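Local coordinates for chitin oligosaccahride binding protein NagB1 (Paenibacillus sp. FPU-7, PDB 7EHP) that binds chitin oligosaccharides such as N,N'-diacetylchitobiose as an extracellular solute-binding protein, probably handing them to an uptake transporter, at residues Val3-Thr8 against Asn284-Ser289. Residues are numbered along the deposited sequence; the frame is centred on the assembly and turned at random.
Sequences VSLRHT and NGYGFS. With NAG (2-acetamido-2-deoxy-beta-D-glucopyranose), chain C.
Tyr286 reaches across from strand 277-288 and sets its ring edge against strand 3-7: CE1 lies 3.6 Å from Arg6 O, which sits in the ring plane, while Leu5 CD2 approaches the same carbon obliquely at 4.1 Å. With Tyr286 CG anti to its carbonyl carbon (chi1 -71°), the ring continues toward 3-7, and the side chains of Leu5 and Tyr286 cross at about a right angle. Tyr286 OH hydrogen-bonds a water that accepts from Thr8 N, an example of strands too far apart to pair being joined by a side chain and water. A second water lies 2.9 Å from both Thr8 OG1 and Asn284 OD1, though it may not serve all its acceptors at once. Asn284 belongs to the glycan pocket of this solute-binding protein: OD1 accepts a nearly straight bond (163°) from NAG N2, 2.7 Å away, and ND2 donates to Leu67 O and Asp66 OD1, fixing the amide's rotation. Replacing Asn284 by an alanine is likely to leave the sugar N-H without its acceptor and Leu67 O and Asp66 OD1 without this donor. Strand 64-68 runs between the two strands, while Phe303 of helix 294-307 packs edge-to-face with Tyr286 and Leu21 of helix 15-31 touches Tyr286 and His7.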
loop_
_atom_site.group_PDB
_atom_site.type_symbol
_atom_site.label_atom_id
_atom_site.label_comp_id
_atom_site.label_asym_id
_atom_site.label_seq_id
_atom_site.Cartn_x
_atom_site.Cartn_y
_atom_site.Cartn_z
ATOM N N VAL A 3 9.620 2.372 26.011
ATOM C CA VAL A 3 8.616 1.621 25.253
ATOM C C VAL A 3 8.783 2.017 23.789
ATOM O O VAL A 3 8.502 3.163 23.411
ATOM C CB VAL A 3 7.188 1.891 25.738
ATOM C CG1 VAL A 3 6.187 1.434 24.684
ATOM C CG2 VAL A 3 6.924 1.165 27.060
ATOM N N SER A 4 9.242 1.077 22.963
ATOM C CA SER A 4 9.604 1.376 21.584
ATOM C C SER A 4 8.378 1.372 20.681
ATOM O O SER A 4 7.506 0.499 20.786
ATOM C CB SER A 4 10.632 0.364 21.078
ATOM O OG SER A 4 10.280 -0.945 21.486
ATOM N N LEU A 5 8.318 2.356 19.790
ATOM C CA LEU A 5 7.213 2.511 18.847
ATOM C C LEU A 5 7.843 2.627 17.465
ATOM O O LEU A 5 8.321 3.700 17.094
ATOM C CB LEU A 5 6.352 3.731 19.168
ATOM C CG LEU A 5 4.919 3.712 18.602
ATOM C CD1 LEU A 5 4.043 4.820 19.200
ATOM C CD2 LEU A 5 4.874 3.776 17.092
ATOM N N ARG A 6 7.824 1.534 16.704
ATOM C CA ARG A 6 8.427 1.508 15.373
ATOM C C ARG A 6 7.406 1.959 14.329
ATOM O O ARG A 6 6.309 1.395 14.231
ATOM C CB ARG A 6 8.936 0.105 15.050
ATOM C CG ARG A 6 9.241 -0.118 13.565
ATOM C CD ARG A 6 10.598 0.428 13.176
ATOM N NE ARG A 6 11.668 0.006 14.083
ATOM C CZ ARG A 6 12.199 -1.216 14.141
ATOM N NH1 ARG A 6 11.787 -2.194 13.333
ATOM N NH2 ARG A 6 13.163 -1.459 15.014
ATOM N N HIS A 7 7.766 2.967 13.547
ATOM C CA HIS A 7 6.889 3.488 12.510
ATOM C C HIS A 7 7.709 3.731 11.250
ATOM O O HIS A 7 8.946 3.748 11.275
ATOM C CB HIS A 7 6.234 4.794 12.958
ATOM C CG HIS A 7 7.219 5.908 13.103
ATOM N ND1 HIS A 7 7.589 6.709 12.044
ATOM C CD2 HIS A 7 7.974 6.303 14.155
ATOM C CE1 HIS A 7 8.502 7.573 12.446
ATOM N NE2 HIS A 7 8.751 7.351 13.724
ATOM N N THR A 8 7.015 3.972 10.140
ATOM C CA THR A 8 7.688 4.205 8.868
ATOM C C THR A 8 7.478 5.617 8.346
ATOM O O THR A 8 7.732 5.873 7.159
ATOM C CB THR A 8 7.217 3.190 7.823
ATOM O OG1 THR A 8 5.819 3.363 7.590
ATOM C CG2 THR A 8 7.459 1.769 8.318
ATOM N N ASN A 284 -2.516 -2.316 6.638
ATOM C CA ASN A 284 -1.345 -1.771 7.317
ATOM C C ASN A 284 -1.766 -0.968 8.537
ATOM O O ASN A 284 -2.619 -0.078 8.441
ATOM C CB ASN A 284 -0.520 -0.877 6.385
ATOM C CG ASN A 284 0.788 -0.429 7.025
ATOM O OD1 ASN A 284 1.264 0.679 6.787
ATOM N ND2 ASN A 284 1.369 -1.298 7.846
ATOM N N GLY A 285 -1.159 -1.281 9.671
ATOM C CA GLY A 285 -1.434 -0.597 10.915
ATOM C C GLY A 285 -0.327 -0.897 11.895
ATOM O O GLY A 285 0.850 -0.749 11.544
ATOM N N TYR A 286 -0.687 -1.327 13.117
ATOM C CA TYR A 286 0.276 -1.602 14.173
ATOM C C TYR A 286 0.014 -2.960 14.809
ATOM O O TYR A 286 -1.138 -3.386 14.957
ATOM C CB TYR A 286 0.237 -0.491 15.238
ATOM C CG TYR A 286 0.823 0.760 14.655
ATOM C CD1 TYR A 286 2.201 0.957 14.640
ATOM C CD2 TYR A 286 0.019 1.698 14.032
ATOM C CE1 TYR A 286 2.752 2.093 14.047
ATOM C CE2 TYR A 286 0.565 2.840 13.437
ATOM C CZ TYR A 286 1.925 3.028 13.449
ATOM O OH TYR A 286 2.468 4.149 12.841
ATOM N N GLY A 287 1.102 -3.644 15.167
ATOM C CA GLY A 287 1.034 -4.852 15.953
ATOM C C GLY A 287 1.726 -4.603 17.284
ATOM O O GLY A 287 2.348 -3.563 17.502
ATOM N N PHE A 288 1.628 -5.580 18.169
ATOM C CA PHE A 288 2.144 -5.390 19.518
ATOM C C PHE A 288 2.912 -6.632 19.935
ATOM O O PHE A 288 2.467 -7.757 19.682
ATOM C CB PHE A 288 0.981 -5.059 20.475
ATOM C CG PHE A 288 0.221 -3.838 20.050
ATOM C CD1 PHE A 288 0.648 -2.580 20.437
ATOM C CD2 PHE A 288 -0.864 -3.942 19.191
ATOM C CE1 PHE A 288 -0.005 -1.450 20.014
ATOM C CE2 PHE A 288 -1.526 -2.809 18.760
ATOM C CZ PHE A 288 -1.092 -1.562 19.171
ATOM N N SER A 289 4.079 -6.421 20.540
ATOM C CA SER A 289 4.903 -7.546 20.960
ATOM C C SER A 289 4.142 -8.461 21.909
ATOM O O SER A 289 3.374 -8.010 22.770
ATOM C CB SER A 289 6.178 -7.062 21.639
ATOM O OG SER A 289 7.003 -8.166 21.982
HETATM C C1 NAG C . 2.144 3.868 4.293
HETATM C C2 NAG C . 0.922 2.979 4.076
HETATM C C3 NAG C . 1.344 1.654 3.441
HETATM C C4 NAG C . 2.271 1.865 2.240
HETATM C C5 NAG C . 3.349 2.914 2.551
HETATM C C6 NAG C . 4.236 3.293 1.384
HETATM C C7 NAG C . -0.718 3.566 5.820
HETATM C C8 NAG C . -1.371 3.123 7.096
HETATM N N2 NAG C . 0.207 2.737 5.322
HETATM O O1 NAG C . 1.760 5.049 4.909
HETATM O O3 NAG C . 0.172 0.926 3.079
HETATM O O4 NAG C . 2.981 0.648 2.038
HETATM O O5 NAG C . 2.763 4.123 3.051
HETATM O O6 NAG C . 5.376 4.014 1.848
HETATM O O7 NAG C . -1.008 4.630 5.274
HETATM O O HOH W 1 3.964 3.859 10.361
HETATM O O HOH W 2 3.986 1.519 6.216
#